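Local coordinates for protein ATP-dependent RNA helicase HrpB (Escherichia coli, PDB 6EUD) that hydrolyses ATP to ADP and phosphate as a DExH-box NTPase and binds single-stranded RNA as an RNA helicase of the DEAH/RHA type, at residues A587-Q592 / Q601-P606; Q571-V576 / M615-R620; Q514-M519 / G594-K599. All coordinates share one frame; numbering follows the deposited sequence.

Contact 1. Residues A587-Q592 / Q601-P606; sequences AWRRLQ and QPLAKP
Arg-589 and Gln-601 face each other as an antiparallel hydrogen-bonded pair. Arg-589 N donates a hydrogen bond to Gln-601 O at 2.6 Å, and Gln-601 N donates one back to Arg-589 O at 2.8 Å. Their side chains leave on the same face of the sheet and run side by side in the same direction. CG of Gln-601, set between its own N and carbonyl carbon (chi1 51°), reaches Arg-589 CB at 3.7 Å, while the amide oxygen OE1 lies beside Arg-589 CG and CD; the amide and guanidinium planes stand nearly perpendicular, 89° apart. Leu-603 crosses the arginine at about a right angle, its CD1 4.0 Å from Arg-589 CB and over one face of the guanidinium. These are the open ends of the beta hairpin of strands 584-593 and 596-602 in the connector region of HrpB. After Pro-602 the chain leaves the strand, yet Leu-603 N still donates to Ala-587 O at 3.2 Å, from above the carbonyl plane. Leu-603 CB packs on Ala-587 CB at 4.1 Å. Further out, salt bridges from Arg-589 NE to Asp-574 and from Arg-589 NH2 to Glu-610 hold the guanidinium, tying the hairpin to strand 571-579 and helix 608-622.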
loop_
_atom_site.group_PDB
_atom_site.type_symbol
_atom_site.label_atom_id
_atom_site.label_comp_id
_atom_site.label_asym_id
_atom_site.label_seq_id
_atom_site.Cartn_x
_atom_site.Cartn_y
_atom_site.Cartn_z
ATOM N N ALA A 587 -33.098 -21.714 5.884
ATOM C CA ALA A 587 -32.950 -20.971 7.128
ATOM C C ALA A 587 -31.898 -21.617 7.997
ATOM O O ALA A 587 -32.135 -22.648 8.651
ATOM C CB ALA A 587 -34.271 -20.892 7.866
ATOM N N TRP A 588 -30.722 -21.009 8.005
ATOM C CA TRP A 588 -29.634 -21.571 8.775
ATOM C C TRP A 588 -28.966 -20.516 9.656
ATOM O O TRP A 588 -29.092 -19.308 9.414
ATOM C CB TRP A 588 -28.620 -22.249 7.829
ATOM C CG TRP A 588 -27.831 -21.317 6.931
ATOM C CD1 TRP A 588 -26.594 -20.791 7.185
ATOM C CD2 TRP A 588 -28.218 -20.819 5.640
ATOM N NE1 TRP A 588 -26.191 -19.991 6.142
ATOM C CE2 TRP A 588 -27.165 -19.992 5.178
ATOM C CE3 TRP A 588 -29.345 -20.987 4.831
ATOM C CZ2 TRP A 588 -27.213 -19.334 3.947
ATOM C CZ3 TRP A 588 -29.389 -20.329 3.603
ATOM C CH2 TRP A 588 -28.328 -19.515 3.177
ATOM N N ARG A 589 -28.293 -20.989 10.703
ATOM C CA ARG A 589 -27.394 -20.160 11.509
ATOM C C ARG A 589 -25.949 -20.602 11.262
ATOM O O ARG A 589 -25.645 -21.804 11.341
ATOM C CB ARG A 589 -27.746 -20.257 12.997
ATOM C CG ARG A 589 -26.681 -19.724 13.941
ATOM C CD ARG A 589 -27.281 -19.448 15.304
ATOM N NE ARG A 589 -28.124 -18.254 15.276
ATOM C CZ ARG A 589 -28.933 -17.872 16.261
ATOM N NH1 ARG A 589 -29.032 -18.591 17.367
ATOM N NH2 ARG A 589 -29.656 -16.768 16.131
ATOM N N ARG A 590 -25.081 -19.636 10.937
ATOM C CA ARG A 590 -23.668 -19.908 10.695
ATOM C C ARG A 590 -22.772 -19.265 11.764
ATOM O O ARG A 590 -22.806 -18.045 11.976
ATOM C CB ARG A 590 -23.264 -19.417 9.298
ATOM C CG ARG A 590 -21.877 -19.880 8.840
ATOM C CD ARG A 590 -21.293 -19.018 7.719
ATOM N NE ARG A 590 -22.276 -18.742 6.674
ATOM C CZ ARG A 590 -22.514 -19.523 5.620
ATOM N NH1 ARG A 590 -21.840 -20.656 5.446
ATOM N NH2 ARG A 590 -23.435 -19.166 4.733
ATOM N N LEU A 591 -21.985 -20.085 12.453
ATOM C CA LEU A 591 -20.917 -19.548 13.289
ATOM C C LEU A 591 -19.655 -19.420 12.431
ATOM O O LEU A 591 -19.283 -20.404 11.723
ATOM C CB LEU A 591 -20.682 -20.443 14.504
ATOM C CG LEU A 591 -21.919 -20.551 15.407
ATOM C CD1 LEU A 591 -21.661 -21.373 16.678
ATOM C CD2 LEU A 591 -22.387 -19.156 15.743
ATOM N N GLN A 592 -19.003 -18.246 12.418
ATOM C CA GLN A 592 -17.883 -18.207 11.487
ATOM C C GLN A 592 -16.674 -17.536 12.237
ATOM O O GLN A 592 -16.822 -16.739 13.192
ATOM C CB GLN A 592 -18.251 -17.444 10.217
ATOM C CG GLN A 592 -18.594 -15.977 10.558
ATOM C CD GLN A 592 -19.649 -15.355 9.657
ATOM O OE1 GLN A 592 -19.375 -14.870 8.554
ATOM N NE2 GLN A 592 -20.853 -15.148 10.279
ATOM N N GLN A 601 -26.036 -24.594 11.356
ATOM C CA GLN A 601 -27.114 -25.262 12.065
ATOM C C GLN A 601 -28.455 -24.722 11.612
ATOM O O GLN A 601 -28.538 -23.588 11.148
ATOM C CB GLN A 601 -26.945 -25.090 13.581
ATOM C CG GLN A 601 -26.728 -23.646 14.043
ATOM C CD GLN A 601 -26.562 -23.525 15.559
ATOM O OE1 GLN A 601 -25.625 -22.884 16.046
ATOM N NE2 GLN A 601 -27.478 -24.131 16.307
ATOM N N PRO A 602 -29.513 -25.540 11.732
ATOM C CA PRO A 602 -30.853 -25.041 11.405
ATOM C C PRO A 602 -31.267 -23.919 12.345
ATOM O O PRO A 602 -31.007 -23.971 13.547
ATOM C CB PRO A 602 -31.745 -26.277 11.569
ATOM C CG PRO A 602 -30.959 -27.221 12.410
ATOM C CD PRO A 602 -29.528 -26.971 12.085
ATOM N N LEU A 603 -31.891 -22.893 11.785
ATOM C CA LEU A 603 -32.291 -21.741 12.574
ATOM C C LEU A 603 -33.397 -22.110 13.563
ATOM O O LEU A 603 -34.514 -22.461 13.164
ATOM C CB LEU A 603 -32.745 -20.602 11.652
ATOM C CG LEU A 603 -32.767 -19.178 12.212
ATOM C CD1 LEU A 603 -31.408 -18.771 12.743
ATOM C CD2 LEU A 603 -33.206 -18.216 11.144
ATOM N N ALA A 604 -33.075 -22.048 14.855
ATOM C CA ALA A 604 -34.082 -22.209 15.903
ATOM C C ALA A 604 -35.053 -21.033 15.851
ATOM O O ALA A 604 -34.744 -20.013 15.235
ATOM C CB ALA A 604 -33.428 -22.307 17.277
ATOM N N LYS A 605 -36.216 -21.179 16.487
ATOM C CA LYS A 605 -37.220 -20.115 16.533
ATOM C C LYS A 605 -36.579 -18.793 16.942
ATOM O O LYS A 605 -36.219 -18.609 18.099
ATOM C CB LYS A 605 -38.340 -20.466 17.509
ATOM C CG LYS A 605 -38.383 -21.929 17.918
ATOM C CD LYS A 605 -38.756 -22.069 19.384
ATOM C CE LYS A 605 -38.794 -23.529 19.810
ATOM N NZ LYS A 605 -38.769 -23.688 21.294
ATOM N N PRO A 606 -36.427 -17.869 15.986
ATOM C CA PRO A 606 -35.654 -16.651 16.239
ATOM C C PRO A 606 -36.479 -15.511 16.829
ATOM O O PRO A 606 -37.686 -15.426 16.606
ATOM C CB PRO A 606 -35.149 -16.268 14.843
ATOM C CG PRO A 606 -36.142 -16.906 13.874
ATOM C CD PRO A 606 -37.026 -17.861 14.640
#

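Contact 2. Residues Q571-V576 / M615-R620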
loop_
_atom_site.group_PDB
_atom_site.type_symbol
_atom_site.label_atom_id
_atom_site.label_comp_id
_atom_site.label_asym_id
_atom_site.label_seq_id
_atom_site.Cartn_x
_atom_site.Cartn_y
_atom_site.Cartn_z
ATOM N N GLN A 571 -18.108 -15.058 15.296
ATOM C CA GLN A 571 -19.267 -14.206 15.115
ATOM C C GLN A 571 -20.422 -15.040 14.546
ATOM O O GLN A 571 -20.209 -16.070 13.894
ATOM C CB GLN A 571 -18.923 -13.002 14.224
ATOM C CG GLN A 571 -18.224 -13.334 12.912
ATOM C CD GLN A 571 -16.700 -13.421 13.016
ATOM O OE1 GLN A 571 -16.132 -13.659 14.085
ATOM N NE2 GLN A 571 -16.035 -13.231 11.886
ATOM N N GLN A 572 -21.643 -14.604 14.838
ATOM C CA GLN A 572 -22.855 -15.339 14.492
ATOM C C GLN A 572 -23.604 -14.633 13.363
ATOM O O GLN A 572 -23.706 -13.400 13.343
ATOM C CB GLN A 572 -23.742 -15.457 15.724
ATOM C CG GLN A 572 -24.850 -16.486 15.673
ATOM C CD GLN A 572 -25.657 -16.498 16.967
ATOM O OE1 GLN A 572 -26.067 -17.550 17.444
ATOM N NE2 GLN A 572 -25.893 -15.316 17.532
ATOM N N SER A 573 -24.142 -15.410 12.430
ATOM C CA SER A 573 -24.807 -14.842 11.259
ATOM C C SER A 573 -25.940 -15.735 10.763
ATOM O O SER A 573 -25.703 -16.847 10.286
ATOM C CB SER A 573 -23.797 -14.626 10.141
ATOM O OG SER A 573 -24.406 -14.080 8.995
ATOM N N ASP A 574 -27.170 -15.247 10.884
ATOM C CA ASP A 574 -28.344 -16.008 10.464
ATOM C C ASP A 574 -28.787 -15.617 9.053
ATOM O O ASP A 574 -28.583 -14.482 8.610
ATOM C CB ASP A 574 -29.491 -15.806 11.455
ATOM C CG ASP A 574 -29.103 -16.168 12.879
ATOM O OD1 ASP A 574 -28.209 -17.026 13.055
ATOM O OD2 ASP A 574 -29.693 -15.596 13.823
ATOM N N THR A 575 -29.378 -16.564 8.335
ATOM C CA THR A 575 -29.828 -16.293 6.981
ATOM C C THR A 575 -31.172 -16.931 6.711
ATOM O O THR A 575 -31.368 -18.122 6.961
ATOM C CB THR A 575 -28.823 -16.799 5.929
ATOM O OG1 THR A 575 -27.542 -16.214 6.169
ATOM C CG2 THR A 575 -29.271 -16.415 4.528
ATOM N N VAL A 576 -32.113 -16.135 6.211
ATOM C CA VAL A 576 -33.381 -16.687 5.745
ATOM C C VAL A 576 -33.646 -16.173 4.340
ATOM O O VAL A 576 -33.498 -14.982 4.065
ATOM C CB VAL A 576 -34.560 -16.337 6.680
ATOM C CG1 VAL A 576 -35.858 -16.802 6.074
ATOM C CG2 VAL A 576 -34.385 -17.000 8.015
ATOM N N MET A 615 -33.237 -12.068 7.328
ATOM C CA MET A 615 -33.811 -11.738 6.027
ATOM C C MET A 615 -32.927 -10.766 5.227
ATOM O O MET A 615 -32.816 -10.896 3.991
ATOM C CB MET A 615 -35.207 -11.147 6.209
ATOM C CG MET A 615 -36.261 -12.148 6.652
ATOM S SD MET A 615 -37.883 -11.366 6.860
ATOM C CE MET A 615 -38.909 -12.780 7.267
ATOM N N LEU A 616 -32.329 -9.787 5.917
ATOM C CA LEU A 616 -31.383 -8.867 5.272
ATOM C C LEU A 616 -30.233 -9.626 4.623
ATOM O O LEU A 616 -29.833 -9.307 3.496
ATOM C CB LEU A 616 -30.817 -7.849 6.269
ATOM C CG LEU A 616 -31.784 -6.833 6.889
ATOM C CD1 LEU A 616 -31.004 -5.759 7.592
ATOM C CD2 LEU A 616 -32.669 -6.227 5.840
ATOM N N ASN A 617 -29.699 -10.622 5.338
ATOM C CA ASN A 617 -28.641 -11.464 4.800
ATOM C C ASN A 617 -29.112 -12.294 3.603
ATOM O O ASN A 617 -28.345 -12.571 2.670
ATOM C CB ASN A 617 -28.090 -12.387 5.891
ATOM C CG ASN A 617 -27.325 -11.633 6.969
ATOM O OD1 ASN A 617 -26.669 -10.637 6.690
ATOM N ND2 ASN A 617 -27.402 -12.113 8.202
ATOM N N GLY A 618 -30.379 -12.691 3.636
ATOM C CA GLY A 618 -30.976 -13.418 2.535
ATOM C C GLY A 618 -31.066 -12.532 1.308
ATOM O O GLY A 618 -30.860 -12.987 0.178
ATOM N N ILE A 619 -31.377 -11.257 1.534
ATOM C CA ILE A 619 -31.455 -10.280 0.453
ATOM C C ILE A 619 -30.064 -10.082 -0.148
ATOM O O ILE A 619 -29.912 -10.027 -1.373
ATOM C CB ILE A 619 -32.021 -8.937 0.948
ATOM C CG1 ILE A 619 -33.447 -9.130 1.461
ATOM C CG2 ILE A 619 -31.946 -7.873 -0.156
ATOM C CD1 ILE A 619 -33.988 -7.948 2.222
ATOM N N ARG A 620 -29.054 -9.994 0.717
ATOM C CA ARG A 620 -27.667 -9.978 0.264
ATOM C C ARG A 620 -27.340 -11.224 -0.552
ATOM O O ARG A 620 -26.507 -11.163 -1.450
ATOM C CB ARG A 620 -26.708 -9.866 1.439
ATOM C CG ARG A 620 -26.905 -8.610 2.228
ATOM C CD ARG A 620 -25.678 -8.203 3.001
ATOM N NE ARG A 620 -25.918 -6.870 3.516
ATOM C CZ ARG A 620 -26.374 -6.608 4.732
ATOM N NH1 ARG A 620 -26.569 -7.599 5.592
ATOM N NH2 ARG A 620 -26.595 -5.348 5.091
HETATM O O HOH W 1 -34.580 -12.905 2.705
#
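Asn-617 reaches from helix 608-622 to the backbone of strand 571-579, where its ND2 donates to Asp-574 O at 2.7 Å. The bond is nearly straight, 168° at the hydrogen, and the acceptor lies in the plane of the amide. With CG anti to the carbonyl carbon (chi1 -69°), Asn-617 brings this atom to 3.5 Å from Asp-574 O. The other end of the amide, OD1, takes a weak bond from Arg-620 NH1 one turn further on, at the edge of the guanidinium and in its plane; Arg-620 also bonds Leu-661 O and forms a salt bridge with Glu-665. Thr-575 crosses Asn-617 at about a right angle and divides its branches: OG1, anti to the carbonyl carbon, lies 3.9 Å from Asn-617 CB, whereas CG2 rests on Gly-618 CA at 4.0 Å. Gly-618 CA is 3.3 Å from Val-576 O in a CA-H...O contact; a CB here would clash with that oxygen. A water donates to both Val-576 O (2.7 Å) and Met-615 O. The segment axes approach to 5.6 Å at an angle of 70°. Helix 608-622 thus abuts the outer backbone edge of strand 571-579, an edge strand of the three-stranded antiparallel connector sheet, with Gly-618 at the close approach.

Contact 3. Residues Q514-M519 / G594-K599; sequences QLANGM and GQLTVK
Leu-596 pushes its isobutyl group against the chain at Gln-514 to Ala-516, where strand 512-515 enters a type I turn. Its CB carries CG anti to the carbonyl carbon (chi1 -66°); CG lies 3.8 Å from Ala-516 CA and equally near Leu-515 O. Both methyls touch Gln-514 O, CD2 at 3.3 Å and CD1 at 3.5 Å; CD1 also meets N and CB of Ala-516, CD2 also CB, CG and OE1 of Gln-514. The two side chains slide past each other in opposite directions. Gln-514 is extended, its amide held at both ends, OE1 by Arg-507 and NE2 by Gly-518 O at 3.0 Å. One hydrogen bond joins the backbones, Gln-595 N to Ala-516 O at 2.6 Å, with Gly-594 CA close to the same oxygen, where a CB would clash. CB and CG of Gln-595 pack against Ala-516 O and Gly-518 CA. Gly-518 N to Leu-515 O closes the turn; overlapping its end is an Asx turn, Asn-517 OD1 accepting from Met-519 N. The tip of hairpin 584-602 is thus seated on the turn joining antiparallel strands 512-515 and 520-522; Trp-534 of strand 534-542 and Arg-505 of strand 503-506 also touch Leu-596.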
loop_
_atom_site.group_PDB
_atom_site.type_symbol
_atom_site.label_atom_id
_atom_site.label_comp_id
_atom_site.label_asym_id
_atom_site.label_seq_id
_atom_site.Cartn_x
_atom_site.Cartn_y
_atom_site.Cartn_z
ATOM N N GLN A 514 -7.690 -22.649 4.221
ATOM C CA GLN A 514 -8.183 -21.292 4.023
ATOM C C GLN A 514 -7.983 -20.479 5.302
ATOM O O GLN A 514 -8.262 -20.966 6.419
ATOM C CB GLN A 514 -9.655 -21.295 3.614
ATOM C CG GLN A 514 -10.198 -19.907 3.334
ATOM C CD GLN A 514 -11.639 -19.910 2.857
ATOM O OE1 GLN A 514 -12.498 -20.618 3.402
ATOM N NE2 GLN A 514 -11.911 -19.119 1.820
ATOM N N LEU A 515 -7.492 -19.250 5.157
ATOM C CA LEU A 515 -7.309 -18.390 6.332
ATOM C C LEU A 515 -8.608 -17.652 6.667
ATOM O O LEU A 515 -9.500 -17.535 5.818
ATOM C CB LEU A 515 -6.172 -17.391 6.111
ATOM C CG LEU A 515 -4.790 -17.957 5.761
ATOM C CD1 LEU A 515 -3.769 -16.849 5.754
ATOM C CD2 LEU A 515 -4.364 -19.055 6.719
ATOM N N ALA A 516 -8.714 -17.159 7.899
ATOM C CA ALA A 516 -9.904 -16.432 8.338
ATOM C C ALA A 516 -10.197 -15.204 7.462
ATOM O O ALA A 516 -11.338 -14.751 7.379
ATOM C CB ALA A 516 -9.769 -16.010 9.808
ATOM N N ASN A 517 -9.173 -14.667 6.809
ATOM C CA ASN A 517 -9.368 -13.480 5.994
ATOM C C ASN A 517 -9.792 -13.893 4.581
ATOM O O ASN A 517 -9.932 -13.063 3.682
ATOM C CB ASN A 517 -8.097 -12.626 5.978
ATOM C CG ASN A 517 -6.952 -13.304 5.268
ATOM O OD1 ASN A 517 -7.055 -14.461 4.859
ATOM N ND2 ASN A 517 -5.836 -12.591 5.132
ATOM N N GLY A 518 -9.972 -15.202 4.406
ATOM C CA GLY A 518 -10.577 -15.749 3.210
ATOM C C GLY A 518 -9.593 -16.271 2.193
ATOM O O GLY A 518 -9.990 -16.941 1.242
ATOM N N MET A 519 -8.314 -15.969 2.374
ATOM C CA MET A 519 -7.326 -16.359 1.376
ATOM C C MET A 519 -6.889 -17.815 1.547
ATOM O O MET A 519 -7.161 -18.450 2.572
ATOM C CB MET A 519 -6.109 -15.464 1.466
ATOM C CG MET A 519 -5.246 -15.844 2.657
ATOM S SD MET A 519 -3.699 -14.950 2.783
ATOM C CE MET A 519 -2.992 -15.190 1.143
ATOM N N GLY A 594 -14.027 -15.218 10.969
ATOM C CA GLY A 594 -13.741 -14.497 9.741
ATOM C C GLY A 594 -14.539 -15.093 8.597
ATOM O O GLY A 594 -15.754 -15.215 8.697
ATOM N N GLN A 595 -13.852 -15.497 7.532
ATOM C CA GLN A 595 -14.490 -16.094 6.360
ATOM C C GLN A 595 -14.629 -17.611 6.463
ATOM O O GLN A 595 -15.088 -18.257 5.524
ATOM C CB GLN A 595 -13.692 -15.746 5.102
ATOM C CG GLN A 595 -13.542 -14.261 4.878
ATOM C CD GLN A 595 -14.884 -13.578 4.812
ATOM O OE1 GLN A 595 -15.681 -13.867 3.925
ATOM N NE2 GLN A 595 -15.162 -12.692 5.770
ATOM N N LEU A 596 -14.222 -18.170 7.603
ATOM C CA LEU A 596 -14.189 -19.625 7.819
ATOM C C LEU A 596 -15.444 -20.100 8.507
ATOM O O LEU A 596 -15.700 -19.736 9.651
ATOM C CB LEU A 596 -12.974 -20.039 8.665
ATOM C CG LEU A 596 -11.597 -19.825 8.049
ATOM C CD1 LEU A 596 -10.498 -20.225 9.031
ATOM C CD2 LEU A 596 -11.510 -20.622 6.754
ATOM N N THR A 597 -16.233 -20.915 7.820
ATOM C CA THR A 597 -17.435 -21.442 8.439
ATOM C C THR A 597 -17.039 -22.512 9.450
ATOM O O THR A 597 -16.340 -23.473 9.118
ATOM C CB THR A 597 -18.404 -22.006 7.398
ATOM O OG1 THR A 597 -18.813 -20.949 6.520
ATOM C CG2 THR A 597 -19.628 -22.587 8.081
ATOM N N VAL A 598 -17.450 -22.326 10.697
ATOM C CA VAL A 598 -17.057 -23.259 11.749
ATOM C C VAL A 598 -18.183 -24.252 11.993
ATOM O O VAL A 598 -17.951 -25.443 12.236
ATOM C CB VAL A 598 -16.703 -22.522 13.052
ATOM C CG1 VAL A 598 -16.481 -23.507 14.195
ATOM C CG2 VAL A 598 -15.473 -21.680 12.842
ATOM N N LYS A 599 -19.409 -23.749 11.905
ATOM C CA LYS A 599 -20.575 -24.584 12.087
ATOM C C LYS A 599 -21.769 -23.983 11.358
ATOM O O LYS A 599 -21.913 -22.762 11.280
ATOM C CB LYS A 599 -20.880 -24.759 13.576
ATOM C CG LYS A 599 -21.807 -25.920 13.860
ATOM C CD LYS A 599 -22.075 -26.099 15.347
ATOM C CE LYS A 599 -22.945 -24.982 15.897
ATOM N NZ LYS A 599 -23.385 -25.283 17.291
#

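How the contacts relate
All three contacts involve the antiparallel connector sheet, ordered 571-579, 584-593, 596-602. Along the chain the segments run 514-519, 571-576, 587-592, 594-599, 601-606, 615-620: contact 1 is nested inside the loop that contact 2 closes, and contact 3 alternates with both. Contacts 1 and 2, with centres about 9 Å apart, meet where strands 571-579 and 584-593 are neighbours. Contact 3 lies at the hairpin tip, about 18 Å from the centre of contact 1 and 17 Å from that of contact 2. It ties the sheet to the mixed sheet containing strand 512-515, whereas contact 2 ties it to helix 608-622, consistent with the name connector region.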